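Local coordinates for protein T cell receptor mu chain (Monodelphis domestica, PDB 7L15) that pairs with a gamma chain to form the marsupial gamma-mu T cell receptor, which probably recognises antigen at the surface of T cells, at residues A[32-37]-A[122-127]; A[61-64]-A[69-72]; A[90-95]-A[101-106]; A[147-152]-A[199-204]; A[153-158]-A[180-185]. All coordinates share one frame; numbering follows the deposited sequence.

Interactions 1, 2 and 3 lie in the V-set immunoglobulin domain, and interactions 4 and 5 in the C1-set domain. Interactions 1 and 3 are closest, with centres about 6 Å apart. They are joined by the disulfide between Cys36 and Cys105. Interaction 2 has its centre about 11 Å from that of interaction 3 and touches it where Leu62 CD1 meets Tyr103 CE2 at 3.4 Å. Ser69 in interaction 2 lies beside an N-acetylglucosamine attached to the protein. Interaction 4 holds the disulfide of the second domain; its centre is about 43 Å from that of interaction 1. Interaction 5 uses the same strand, 148-156, through its segment 153-158, with its centre about 21 Å from that of interaction 4.

Interaction 1 (A[32-37]-A[122-127]); sequences LSLKCQ and LGTRVI
Leu32 and Leu34 of strand 32-39 meet Val126 and Thr124 of strand 124-129 across the inside of the V domain. Four side chains carry the contact. Leu32 has CG anti to the backbone N (chi1 -178°), and both its methyls reach Val126. Leu32 CD1 is 3.9 Å from Val126 CG2, and Leu32 CD2 is 4.2 Å from the same methyl. The two side chains run at a slant to each other. One branch of the valine thus meets both ends of the leucine fork. Leu34 takes the other course. Its CG stands opposite the carbonyl carbon (chi1 -57°), and CD1 points on toward Thr124. There the meeting is tip to tip, with Leu34 CD1 3.8 Å from Thr124 CG2. The threonine offers its methyl to the leucine, while OG1 lies anti to the backbone N. The backbones stay well apart, with Leu32 CA 8.8 Å from Val126 CA. Side chains alone bridge that gap. Tyr103 of strand 101-109 also packs on Leu32, Leu34 and Val126. Further along strand 32-39, Cys36 forms the disulfide to Cys105. This is core packing of an immunoglobulin beta sandwich. All the touching atoms are methyl carbons, so the contact is apolar and rests on van der Waals packing and the exclusion of water.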
# COMPACT_ATOMS: atom_id res chain seq x y z
N LEU A 32 8.03 -11.97 -15.19
CA LEU A 32 8.15 -10.55 -15.46
C LEU A 32 9.50 -10.28 -16.11
O LEU A 32 10.53 -10.73 -15.61
CB LEU A 32 8.00 -9.76 -14.16
CG LEU A 32 8.07 -8.24 -14.28
CD1 LEU A 32 6.91 -7.76 -15.13
CD2 LEU A 32 8.04 -7.61 -12.91
N SER A 33 9.50 -9.54 -17.22
CA SER A 33 10.74 -9.09 -17.86
C SER A 33 10.67 -7.59 -18.09
O SER A 33 9.89 -7.13 -18.92
CB SER A 33 10.97 -9.81 -19.19
OG SER A 33 10.66 -11.18 -19.08
N LEU A 34 11.50 -6.82 -17.38
CA LEU A 34 11.52 -5.38 -17.56
C LEU A 34 12.85 -4.94 -18.14
O LEU A 34 13.88 -5.59 -17.96
CB LEU A 34 11.27 -4.64 -16.23
CG LEU A 34 9.96 -4.99 -15.51
CD1 LEU A 34 9.70 -4.09 -14.31
CD2 LEU A 34 8.79 -4.92 -16.47
N LYS A 35 12.82 -3.82 -18.85
CA LYS A 35 14.02 -3.22 -19.41
C LYS A 35 14.15 -1.81 -18.86
O LYS A 35 13.16 -1.10 -18.68
CB LYS A 35 13.98 -3.21 -20.95
CG LYS A 35 15.12 -2.42 -21.57
CD LYS A 35 15.28 -2.69 -23.07
CE LYS A 35 14.04 -2.28 -23.83
NZ LYS A 35 14.37 -1.93 -25.23
N CYS A 36 15.38 -1.40 -18.57
CA CYS A 36 15.68 -0.02 -18.21
C CYS A 36 16.74 0.50 -19.17
O CYS A 36 17.90 0.07 -19.12
CB CYS A 36 16.16 0.08 -16.77
SG CYS A 36 16.74 1.77 -16.27
N GLN A 37 16.35 1.42 -20.05
CA GLN A 37 17.25 2.08 -20.98
C GLN A 37 17.92 3.26 -20.27
O GLN A 37 17.23 4.16 -19.78
CB GLN A 37 16.47 2.57 -22.19
CG GLN A 37 17.32 3.32 -23.19
CD GLN A 37 18.24 2.41 -23.95
OE1 GLN A 37 17.79 1.64 -24.80
NE2 GLN A 37 19.53 2.46 -23.64
N LEU A 122 10.94 7.19 -13.86
CA LEU A 122 9.50 7.24 -13.63
C LEU A 122 8.94 5.89 -13.21
O LEU A 122 7.90 5.84 -12.54
CB LEU A 122 8.78 7.74 -14.89
CG LEU A 122 9.13 9.20 -15.20
CD1 LEU A 122 8.74 9.56 -16.62
CD2 LEU A 122 8.42 10.11 -14.21
N GLY A 123 9.61 4.81 -13.58
CA GLY A 123 9.12 3.50 -13.24
C GLY A 123 8.11 3.03 -14.26
O GLY A 123 7.73 3.74 -15.19
N THR A 124 7.67 1.79 -14.07
CA THR A 124 6.67 1.20 -14.94
C THR A 124 5.74 0.36 -14.08
O THR A 124 6.19 -0.28 -13.12
CB THR A 124 7.32 0.39 -16.08
OG1 THR A 124 6.30 -0.11 -16.95
CG2 THR A 124 8.14 -0.79 -15.53
N ARG A 125 4.46 0.39 -14.40
CA ARG A 125 3.44 -0.19 -13.55
C ARG A 125 3.19 -1.65 -13.87
O ARG A 125 2.92 -1.99 -15.02
CB ARG A 125 2.12 0.57 -13.69
CG ARG A 125 1.14 0.14 -12.61
CD ARG A 125 -0.27 0.60 -12.83
NE ARG A 125 -1.08 0.16 -11.70
CZ ARG A 125 -2.39 0.35 -11.59
NH1 ARG A 125 -3.04 0.98 -12.56
NH2 ARG A 125 -3.04 -0.10 -10.51
N VAL A 126 3.23 -2.50 -12.86
CA VAL A 126 2.93 -3.91 -13.06
C VAL A 126 1.71 -4.28 -12.24
O VAL A 126 1.65 -4.02 -11.03
CB VAL A 126 4.13 -4.80 -12.67
CG1 VAL A 126 3.70 -6.26 -12.60
CG2 VAL A 126 5.26 -4.57 -13.66
N ILE A 127 0.74 -4.89 -12.91
CA ILE A 127 -0.47 -5.41 -12.27
C ILE A 127 -0.48 -6.92 -12.46
O ILE A 127 -0.49 -7.41 -13.59
CB ILE A 127 -1.75 -4.79 -12.87
CG1 ILE A 127 -1.79 -3.29 -12.63
CG2 ILE A 127 -2.99 -5.42 -12.25
CD1 ILE A 127 -2.76 -2.58 -13.56

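Interaction 2 (A[61-64]-A[69-72]); sequences WLTG and STDA
Thr63 and Thr70 both turn OG1 anti to their backbone N, with chi1 174° and -174°. In this position each hydroxyl reaches a carbonyl of the facing strand. Thr63 OG1 donates to Asp71 O at 2.7 Å. Thr70 OG1 donates to Gly64 O at 2.8 Å. The backbone uses the same two oxygens. Gly64 N bonds to Asp71 O, and Asp71 N bonds to Gly64 O, each at 3.3 Å between N and O. Each carbonyl oxygen is therefore gripped by one amide and one hydroxyl. At Gly64 O the two donors arrive from opposite faces of the carbonyl plane. Gly64 and Asp71 form an antiparallel hydrogen-bonded pair. Thr63 and Ala72 form the adjacent non-hydrogen-bonded pair, where Thr63 CB lies 3.8 Å from Ala72 CB. The CA atoms of this second pair are only 4.0 Å apart. Trp61 brings the far end of its indole to the other strand, and its CH2 is 3.7 Å from Ala72 CA. Over the centre of one face of the indole lies the backbone N of Thr63, 3.6 Å above the plane. Strands 60-65 and 70-72 make the C'-C'' hairpin of a V-set domain, with an angle of 159° between their directions. Thr63 OG1 also bonds to Ser79 OG. Val104 of the gamma chain packs on Trp61, and Arg103 of that chain on Asp71. Within the mu chain, strand 60-65 pairs on its other side with strand 48-53, so strand 70-72 extends the sheet beyond it.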
# COMPACT_ATOMS: atom_id res chain seq x y z
N TRP A 61 14.07 -2.84 -2.08
CA TRP A 61 15.12 -3.29 -2.98
C TRP A 61 14.84 -4.71 -3.46
O TRP A 61 14.47 -5.58 -2.67
CB TRP A 61 16.46 -3.21 -2.28
CG TRP A 61 17.61 -3.72 -3.08
CD1 TRP A 61 18.30 -3.04 -4.03
CD2 TRP A 61 18.20 -5.02 -3.00
NE1 TRP A 61 19.30 -3.83 -4.55
CE2 TRP A 61 19.26 -5.05 -3.93
CE3 TRP A 61 17.94 -6.15 -2.23
CZ2 TRP A 61 20.06 -6.18 -4.12
CZ3 TRP A 61 18.74 -7.29 -2.41
CH2 TRP A 61 19.79 -7.29 -3.35
N LEU A 62 15.01 -4.95 -4.76
CA LEU A 62 14.81 -6.27 -5.35
C LEU A 62 16.09 -6.94 -5.80
O LEU A 62 16.29 -8.13 -5.53
CB LEU A 62 13.87 -6.17 -6.56
CG LEU A 62 12.47 -5.63 -6.34
CD1 LEU A 62 11.76 -5.68 -7.66
CD2 LEU A 62 11.76 -6.44 -5.29
N THR A 63 16.95 -6.20 -6.50
CA THR A 63 18.16 -6.74 -7.12
C THR A 63 18.97 -5.58 -7.66
O THR A 63 18.45 -4.48 -7.85
CB THR A 63 17.83 -7.74 -8.24
OG1 THR A 63 19.03 -8.15 -8.91
CG2 THR A 63 16.89 -7.13 -9.24
N GLY A 64 20.27 -5.82 -7.89
CA GLY A 64 21.12 -4.80 -8.46
C GLY A 64 22.37 -5.41 -9.04
O GLY A 64 22.63 -6.60 -8.85
N SER A 69 29.62 -7.78 -10.04
CA SER A 69 28.80 -8.52 -9.09
C SER A 69 27.32 -8.22 -9.30
O SER A 69 26.94 -7.18 -9.84
CB SER A 69 29.21 -8.20 -7.65
OG SER A 69 28.41 -8.90 -6.72
N THR A 70 26.49 -9.15 -8.83
CA THR A 70 25.04 -8.96 -8.77
C THR A 70 24.50 -9.70 -7.57
O THR A 70 25.09 -10.66 -7.08
CB THR A 70 24.33 -9.44 -10.04
OG1 THR A 70 22.95 -9.10 -9.97
CG2 THR A 70 24.46 -10.96 -10.20
N ASP A 71 23.36 -9.23 -7.07
CA ASP A 71 22.71 -9.87 -5.94
C ASP A 71 21.20 -9.69 -6.09
O ASP A 71 20.73 -8.90 -6.91
CB ASP A 71 23.22 -9.30 -4.61
CG ASP A 71 23.06 -10.27 -3.45
OD1 ASP A 71 22.64 -11.43 -3.69
OD2 ASP A 71 23.37 -9.89 -2.30
N ALA A 72 20.44 -10.45 -5.32
CA ALA A 72 19.00 -10.28 -5.37
C ALA A 72 18.40 -10.72 -4.05
O ALA A 72 19.04 -11.38 -3.23
CB ALA A 72 18.35 -11.05 -6.53

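Interaction 3 (A[90-95]-A[101-106]); sequences LQIEDL and GQYHCA
Tyr103 has the most surface buried here, and its ring receives Leu90 and Ile92 from strand 87-92. Leu90 CD2 lies 3.6 Å from Tyr103 CD2 and 4.0 Å from Tyr103 CE2. The leucine side chain crosses that of the tyrosine at about a right angle. Ile92 comes from the opposite direction to the tyrosine. Its CD1 is 3.8 Å from Tyr103 CE2 and 4.0 Å from Tyr103 OH. Both methyls approach the ring obliquely, along its CD2-CE2 side. Tyr103 CG stands opposite the carbonyl carbon (chi1 -75°), which sends the ring into the interior toward the two aliphatic chains. Its hydroxyl is satisfied elsewhere, by a hydrogen bond to Asp99 O. This fits the tyrosine corner of immunoglobulin V domains, in which a tyrosine near the start of strand F bonds back to the turn before it. The ring can then pack among apolar groups while its buried polar end keeps a partner. Leu62 of strand 60-65 packs on Ile92, and Leu52 of strand 48-53 on Tyr103. Strand 32-39 pairs with strand 87-92 in the sheet.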
# COMPACT_ATOMS: atom_id res chain seq x y z
N LEU A 90 15.37 -6.73 -15.72
CA LEU A 90 14.87 -7.38 -14.52
C LEU A 90 14.09 -8.61 -14.94
O LEU A 90 13.34 -8.58 -15.93
CB LEU A 90 13.99 -6.44 -13.71
CG LEU A 90 13.17 -7.04 -12.57
CD1 LEU A 90 14.08 -7.42 -11.45
CD2 LEU A 90 12.12 -6.06 -12.05
N GLN A 91 14.27 -9.70 -14.22
CA GLN A 91 13.45 -10.88 -14.46
C GLN A 91 12.93 -11.41 -13.13
O GLN A 91 13.71 -11.63 -12.21
CB GLN A 91 14.21 -11.97 -15.19
CG GLN A 91 13.39 -13.24 -15.23
CD GLN A 91 14.07 -14.37 -15.98
OE1 GLN A 91 14.02 -14.43 -17.22
NE2 GLN A 91 14.70 -15.29 -15.24
N ILE A 92 11.61 -11.59 -13.05
CA ILE A 92 10.98 -12.15 -11.87
C ILE A 92 10.09 -13.28 -12.34
O ILE A 92 9.07 -13.05 -13.00
CB ILE A 92 10.18 -11.12 -11.07
CG1 ILE A 92 11.11 -10.01 -10.58
CG2 ILE A 92 9.56 -11.78 -9.85
CD1 ILE A 92 10.42 -9.03 -9.63
N GLU A 93 10.49 -14.50 -12.01
CA GLU A 93 9.70 -15.66 -12.35
C GLU A 93 8.61 -15.85 -11.32
O GLU A 93 8.72 -15.38 -10.18
CB GLU A 93 10.57 -16.90 -12.42
CG GLU A 93 11.73 -16.73 -13.34
CD GLU A 93 12.21 -18.04 -13.89
OE1 GLU A 93 13.38 -18.38 -13.63
OE2 GLU A 93 11.42 -18.73 -14.57
N ASP A 94 7.56 -16.57 -11.74
CA ASP A 94 6.51 -17.04 -10.84
C ASP A 94 5.81 -15.88 -10.14
O ASP A 94 5.66 -15.86 -8.91
CB ASP A 94 7.05 -18.06 -9.83
CG ASP A 94 5.93 -18.86 -9.18
OD1 ASP A 94 4.79 -18.79 -9.68
OD2 ASP A 94 6.17 -19.55 -8.16
N LEU A 95 5.35 -14.90 -10.93
CA LEU A 95 4.68 -13.73 -10.38
C LEU A 95 3.47 -14.13 -9.55
O LEU A 95 2.72 -15.05 -9.90
CB LEU A 95 4.23 -12.79 -11.50
CG LEU A 95 5.26 -11.97 -12.26
CD1 LEU A 95 4.57 -11.27 -13.43
CD2 LEU A 95 5.90 -10.97 -11.32
N GLY A 101 2.85 -3.46 -8.45
CA GLY A 101 3.33 -2.17 -8.00
C GLY A 101 4.08 -1.46 -9.12
O GLY A 101 3.97 -1.82 -10.29
N GLN A 102 4.82 -0.44 -8.72
CA GLN A 102 5.58 0.38 -9.65
C GLN A 102 7.05 -0.01 -9.56
O GLN A 102 7.69 0.20 -8.52
CB GLN A 102 5.39 1.86 -9.33
CG GLN A 102 5.98 2.78 -10.37
CD GLN A 102 5.02 3.04 -11.52
OE1 GLN A 102 3.89 2.52 -11.53
NE2 GLN A 102 5.45 3.85 -12.49
N TYR A 103 7.59 -0.53 -10.65
CA TYR A 103 8.98 -0.97 -10.69
C TYR A 103 9.88 0.17 -11.19
O TYR A 103 9.69 0.68 -12.30
CB TYR A 103 9.12 -2.20 -11.58
CG TYR A 103 8.61 -3.45 -10.90
CD1 TYR A 103 7.25 -3.71 -10.82
CD2 TYR A 103 9.49 -4.35 -10.29
CE1 TYR A 103 6.77 -4.84 -10.18
CE2 TYR A 103 9.03 -5.49 -9.64
CZ TYR A 103 7.67 -5.72 -9.59
OH TYR A 103 7.18 -6.83 -8.94
N HIS A 104 10.87 0.54 -10.39
CA HIS A 104 11.78 1.63 -10.69
C HIS A 104 13.19 1.08 -10.89
O HIS A 104 13.66 0.26 -10.11
CB HIS A 104 11.80 2.67 -9.57
CG HIS A 104 10.52 3.43 -9.45
ND1 HIS A 104 10.34 4.67 -10.03
CD2 HIS A 104 9.35 3.13 -8.83
CE1 HIS A 104 9.12 5.11 -9.75
NE2 HIS A 104 8.50 4.19 -9.02
N CYS A 105 13.82 1.53 -11.97
CA CYS A 105 15.26 1.46 -12.13
C CYS A 105 15.92 2.55 -11.29
O CYS A 105 15.41 3.67 -11.20
CB CYS A 105 15.56 1.65 -13.62
SG CYS A 105 17.21 1.48 -14.28
N ALA A 106 17.04 2.23 -10.65
CA ALA A 106 17.73 3.19 -9.79
C ALA A 106 19.23 3.16 -10.04
O ALA A 106 19.80 2.10 -10.28
CB ALA A 106 17.45 2.92 -8.30

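Interaction 4 (A[147-152]-A[199-204]); sequences DAVACL and DAITCS
Cys151 and Cys203 are joined by a disulfide, the covalent part of this contact. Their SG atoms are 2.0 Å apart. Both cysteines place SG anti to the backbone N, with chi1 177° for Cys151 and -174° for Cys203. The torsion about the S-S bond is -85°, close to the relaxed value for a disulfide. The CA atoms of Cys151 and Cys203 are 6.3 Å apart. This is the bond between strands B and F that pins the two sheets of an immunoglobulin domain together, here in the C1-set domain.

The rest is apolar packing, two residues along each strand. Val149 CG2 meets Ile201 CG1 at 4.1 Å, and the two side chains cross at a slant. The backbones are further apart here, with Val149 CA 8.5 Å from Ile201 CA. Thus the strands diverge away from the disulfide, and the larger aliphatic side chains span the wider gap. Leu142 of strand 139-145 packs on Val149 and Cys203, and Leu165 of strand 162-167 on Ile201 and Cys203. On strand 148-156, Ala148 and Ala150 pack on Phe130 of the gamma chain. The four touching residues are buried. A covalent link fixes the spacing of the sheets at one point, and the neighbouring contact of aliphatic carbons adds van der Waals packing and keeps apolar surface from water.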
# COMPACT_ATOMS: atom_id res chain seq x y z
N ASP A 147 -28.26 -1.06 11.50
CA ASP A 147 -28.86 -0.61 10.24
C ASP A 147 -27.93 -0.80 9.05
O ASP A 147 -28.21 -0.30 7.96
CB ASP A 147 -29.27 0.87 10.34
CG ASP A 147 -28.08 1.80 10.53
OD1 ASP A 147 -27.30 1.58 11.47
OD2 ASP A 147 -27.93 2.75 9.73
N ALA A 148 -26.82 -1.49 9.25
CA ALA A 148 -25.88 -1.79 8.18
C ALA A 148 -26.11 -3.23 7.74
O ALA A 148 -26.29 -4.13 8.57
CB ALA A 148 -24.44 -1.58 8.65
N VAL A 149 -26.13 -3.44 6.42
CA VAL A 149 -26.22 -4.77 5.85
C VAL A 149 -25.02 -4.96 4.94
O VAL A 149 -24.73 -4.11 4.09
CB VAL A 149 -27.54 -4.99 5.08
CG1 VAL A 149 -27.71 -3.94 4.00
CG2 VAL A 149 -27.56 -6.39 4.48
N ALA A 150 -24.30 -6.06 5.14
CA ALA A 150 -23.23 -6.47 4.26
C ALA A 150 -23.71 -7.68 3.49
O ALA A 150 -24.32 -8.59 4.05
CB ALA A 150 -21.94 -6.82 5.03
N CYS A 151 -23.45 -7.68 2.20
CA CYS A 151 -23.70 -8.85 1.37
C CYS A 151 -22.34 -9.45 1.02
O CYS A 151 -21.53 -8.80 0.36
CB CYS A 151 -24.50 -8.46 0.13
SG CYS A 151 -24.75 -9.81 -0.96
N LEU A 152 -22.08 -10.67 1.49
CA LEU A 152 -20.78 -11.32 1.33
C LEU A 152 -20.86 -12.27 0.15
O LEU A 152 -21.71 -13.16 0.12
CB LEU A 152 -20.40 -12.06 2.61
CG LEU A 152 -19.31 -13.12 2.51
CD1 LEU A 152 -18.03 -12.49 2.06
CD2 LEU A 152 -19.12 -13.75 3.90
N ASP A 199 -36.17 -4.44 8.23
CA ASP A 199 -36.69 -4.44 6.87
C ASP A 199 -36.31 -5.74 6.16
O ASP A 199 -35.28 -6.36 6.44
CB ASP A 199 -36.17 -3.24 6.08
CG ASP A 199 -36.78 -1.93 6.52
OD1 ASP A 199 -37.73 -1.96 7.35
OD2 ASP A 199 -36.32 -0.86 6.05
N ALA A 200 -37.18 -6.17 5.25
CA ALA A 200 -36.85 -7.28 4.38
C ALA A 200 -35.74 -6.86 3.43
O ALA A 200 -35.78 -5.77 2.85
CB ALA A 200 -38.08 -7.74 3.60
N ILE A 201 -34.73 -7.70 3.28
CA ILE A 201 -33.57 -7.36 2.47
C ILE A 201 -33.25 -8.54 1.56
O ILE A 201 -33.37 -9.71 1.97
CB ILE A 201 -32.36 -6.95 3.34
CG1 ILE A 201 -31.16 -6.60 2.46
CG2 ILE A 201 -32.02 -8.02 4.38
CD1 ILE A 201 -31.45 -5.46 1.52
N THR A 202 -32.88 -8.24 0.32
CA THR A 202 -32.47 -9.26 -0.63
C THR A 202 -31.17 -8.82 -1.27
O THR A 202 -31.06 -7.69 -1.74
CB THR A 202 -33.53 -9.50 -1.71
OG1 THR A 202 -34.69 -10.11 -1.12
CG2 THR A 202 -32.98 -10.41 -2.81
N CYS A 203 -30.19 -9.71 -1.28
CA CYS A 203 -28.98 -9.47 -2.04
C CYS A 203 -29.01 -10.35 -3.28
O CYS A 203 -29.20 -11.57 -3.17
CB CYS A 203 -27.72 -9.76 -1.23
SG CYS A 203 -26.30 -9.30 -2.18
N SER A 204 -28.83 -9.75 -4.44
CA SER A 204 -29.00 -10.46 -5.69
C SER A 204 -27.76 -10.27 -6.55
O SER A 204 -27.35 -9.13 -6.80
CB SER A 204 -30.25 -9.97 -6.41
OG SER A 204 -30.20 -10.38 -7.77

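Interaction 5 (A[153-158]-A[180-185]); sequences IRNFYP and APTASG
Asn155 and Tyr157 approach Thr182 and Gly185 through loose van der Waals contacts. Asn155 ND2 is 4.3 Å from Thr182 CG2, so an amide nitrogen sits beside a methyl. Tyr157 CD1 is 4.0 Å from Gly185 O, which approaches the ring obliquely. Tyr157 has CG anti to the backbone N (chi1 -173°), and this carries its ring toward the turn at Gly185. Pro158 CB lies 4.0 Å above one face of the same ring, over its centre. Pro158 follows a cis peptide bond.

No polar bond is found between the two segments. Several lie within one segment, and others lead elsewhere. Arg154 NE and NH1 both make weak bonds to Asn155 OD1, the shorter being 3.0 Å from NH1. The other end of the amide, Asn155 ND2, bonds to Thr186 OG1. The bond from ND2 is the firmer restraint on the amide. On the facing segment, Thr182 OG1 and Ser184 OG are hydrogen-bonded at 2.9 Å. They sit in a type I beta turn from Thr182 to Gly185, whose closing bond from Gly185 N to Thr182 O is weak at 3.4 Å. Gly185 has a positive phi (82°), a conformation that suits glycine.

Arg154 also forms a salt bridge with Glu136 of the gamma chain. Asn155 and Phe156 both face Tyr187, which fits a G1 beta bulge, where the chain turns a corner at Asn155. Strand 187-194 lies between strands 148-156 and 175-181 in the sheet, and the contact spans it at the end where the turn leads into strand 187-194.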
# COMPACT_ATOMS: atom_id res chain seq x y z
N ILE A 153 -19.94 -12.11 -0.80
CA ILE A 153 -19.97 -12.84 -2.07
C ILE A 153 -18.63 -13.55 -2.22
O ILE A 153 -17.60 -12.89 -2.44
CB ILE A 153 -20.24 -11.89 -3.23
CG1 ILE A 153 -21.53 -11.11 -2.95
CG2 ILE A 153 -20.33 -12.66 -4.56
CD1 ILE A 153 -21.66 -9.84 -3.78
N ARG A 154 -18.62 -14.89 -2.13
CA ARG A 154 -17.37 -15.63 -1.93
C ARG A 154 -17.01 -16.52 -3.11
O ARG A 154 -17.81 -17.36 -3.53
CB ARG A 154 -17.41 -16.47 -0.67
CG ARG A 154 -17.48 -15.64 0.58
CD ARG A 154 -16.62 -16.15 1.72
NE ARG A 154 -15.67 -17.19 1.35
CZ ARG A 154 -15.52 -18.33 2.01
NH1 ARG A 154 -14.63 -19.21 1.61
NH2 ARG A 154 -16.24 -18.58 3.10
N ASN A 155 -15.79 -16.35 -3.59
CA ASN A 155 -15.13 -17.31 -4.47
C ASN A 155 -15.90 -17.44 -5.78
O ASN A 155 -16.71 -18.35 -5.99
CB ASN A 155 -14.95 -18.63 -3.72
CG ASN A 155 -14.21 -18.43 -2.39
OD1 ASN A 155 -14.68 -18.86 -1.33
ND2 ASN A 155 -13.08 -17.75 -2.44
N PHE A 156 -15.65 -16.48 -6.66
CA PHE A 156 -16.16 -16.51 -8.01
C PHE A 156 -15.03 -16.19 -8.97
O PHE A 156 -14.02 -15.59 -8.61
CB PHE A 156 -17.32 -15.52 -8.20
CG PHE A 156 -17.03 -14.12 -7.74
CD1 PHE A 156 -17.17 -13.78 -6.41
CD2 PHE A 156 -16.67 -13.14 -8.65
CE1 PHE A 156 -16.93 -12.48 -5.99
CE2 PHE A 156 -16.43 -11.84 -8.24
CZ PHE A 156 -16.55 -11.51 -6.91
N TYR A 157 -15.21 -16.62 -10.21
CA TYR A 157 -14.27 -16.34 -11.24
C TYR A 157 -15.09 -16.47 -12.52
O TYR A 157 -15.90 -17.41 -12.62
CB TYR A 157 -13.08 -17.30 -11.25
CG TYR A 157 -12.07 -16.83 -12.27
CD1 TYR A 157 -11.16 -15.83 -11.94
CD2 TYR A 157 -12.09 -17.30 -13.58
CE1 TYR A 157 -10.26 -15.33 -12.88
CE2 TYR A 157 -11.18 -16.80 -14.54
CZ TYR A 157 -10.27 -15.82 -14.17
OH TYR A 157 -9.37 -15.31 -15.09
N PRO A 158 -14.93 -15.56 -13.50
CA PRO A 158 -14.10 -14.35 -13.50
C PRO A 158 -14.70 -13.23 -12.62
O PRO A 158 -15.77 -13.40 -12.03
CB PRO A 158 -14.07 -13.95 -14.99
CG PRO A 158 -15.43 -14.40 -15.50
CD PRO A 158 -15.73 -15.67 -14.74
N ALA A 180 -12.02 -8.04 -4.29
CA ALA A 180 -10.58 -8.28 -4.17
C ALA A 180 -10.26 -9.73 -4.51
O ALA A 180 -11.07 -10.62 -4.25
CB ALA A 180 -10.06 -7.97 -2.76
N PRO A 181 -9.09 -9.98 -5.08
CA PRO A 181 -8.64 -11.36 -5.25
C PRO A 181 -8.30 -12.00 -3.92
O PRO A 181 -7.99 -11.33 -2.94
CB PRO A 181 -7.38 -11.24 -6.13
CG PRO A 181 -7.00 -9.79 -6.06
CD PRO A 181 -8.25 -9.01 -5.81
N THR A 182 -8.39 -13.33 -3.88
CA THR A 182 -7.94 -14.13 -2.76
C THR A 182 -6.65 -14.87 -3.15
O THR A 182 -6.17 -14.78 -4.29
CB THR A 182 -9.04 -15.09 -2.31
OG1 THR A 182 -9.09 -16.20 -3.21
CG2 THR A 182 -10.41 -14.39 -2.28
N ALA A 183 -6.10 -15.63 -2.19
CA ALA A 183 -4.87 -16.38 -2.43
C ALA A 183 -5.09 -17.57 -3.36
O ALA A 183 -4.16 -18.00 -4.04
CB ALA A 183 -4.28 -16.85 -1.10
N SER A 184 -6.31 -18.11 -3.41
CA SER A 184 -6.63 -19.24 -4.27
C SER A 184 -6.85 -18.85 -5.73
O SER A 184 -7.26 -19.71 -6.51
CB SER A 184 -7.88 -19.94 -3.77
OG SER A 184 -8.94 -19.02 -3.74
N GLY A 185 -6.64 -17.60 -6.11
CA GLY A 185 -6.88 -17.24 -7.49
C GLY A 185 -8.32 -16.95 -7.84
O GLY A 185 -8.63 -16.78 -9.03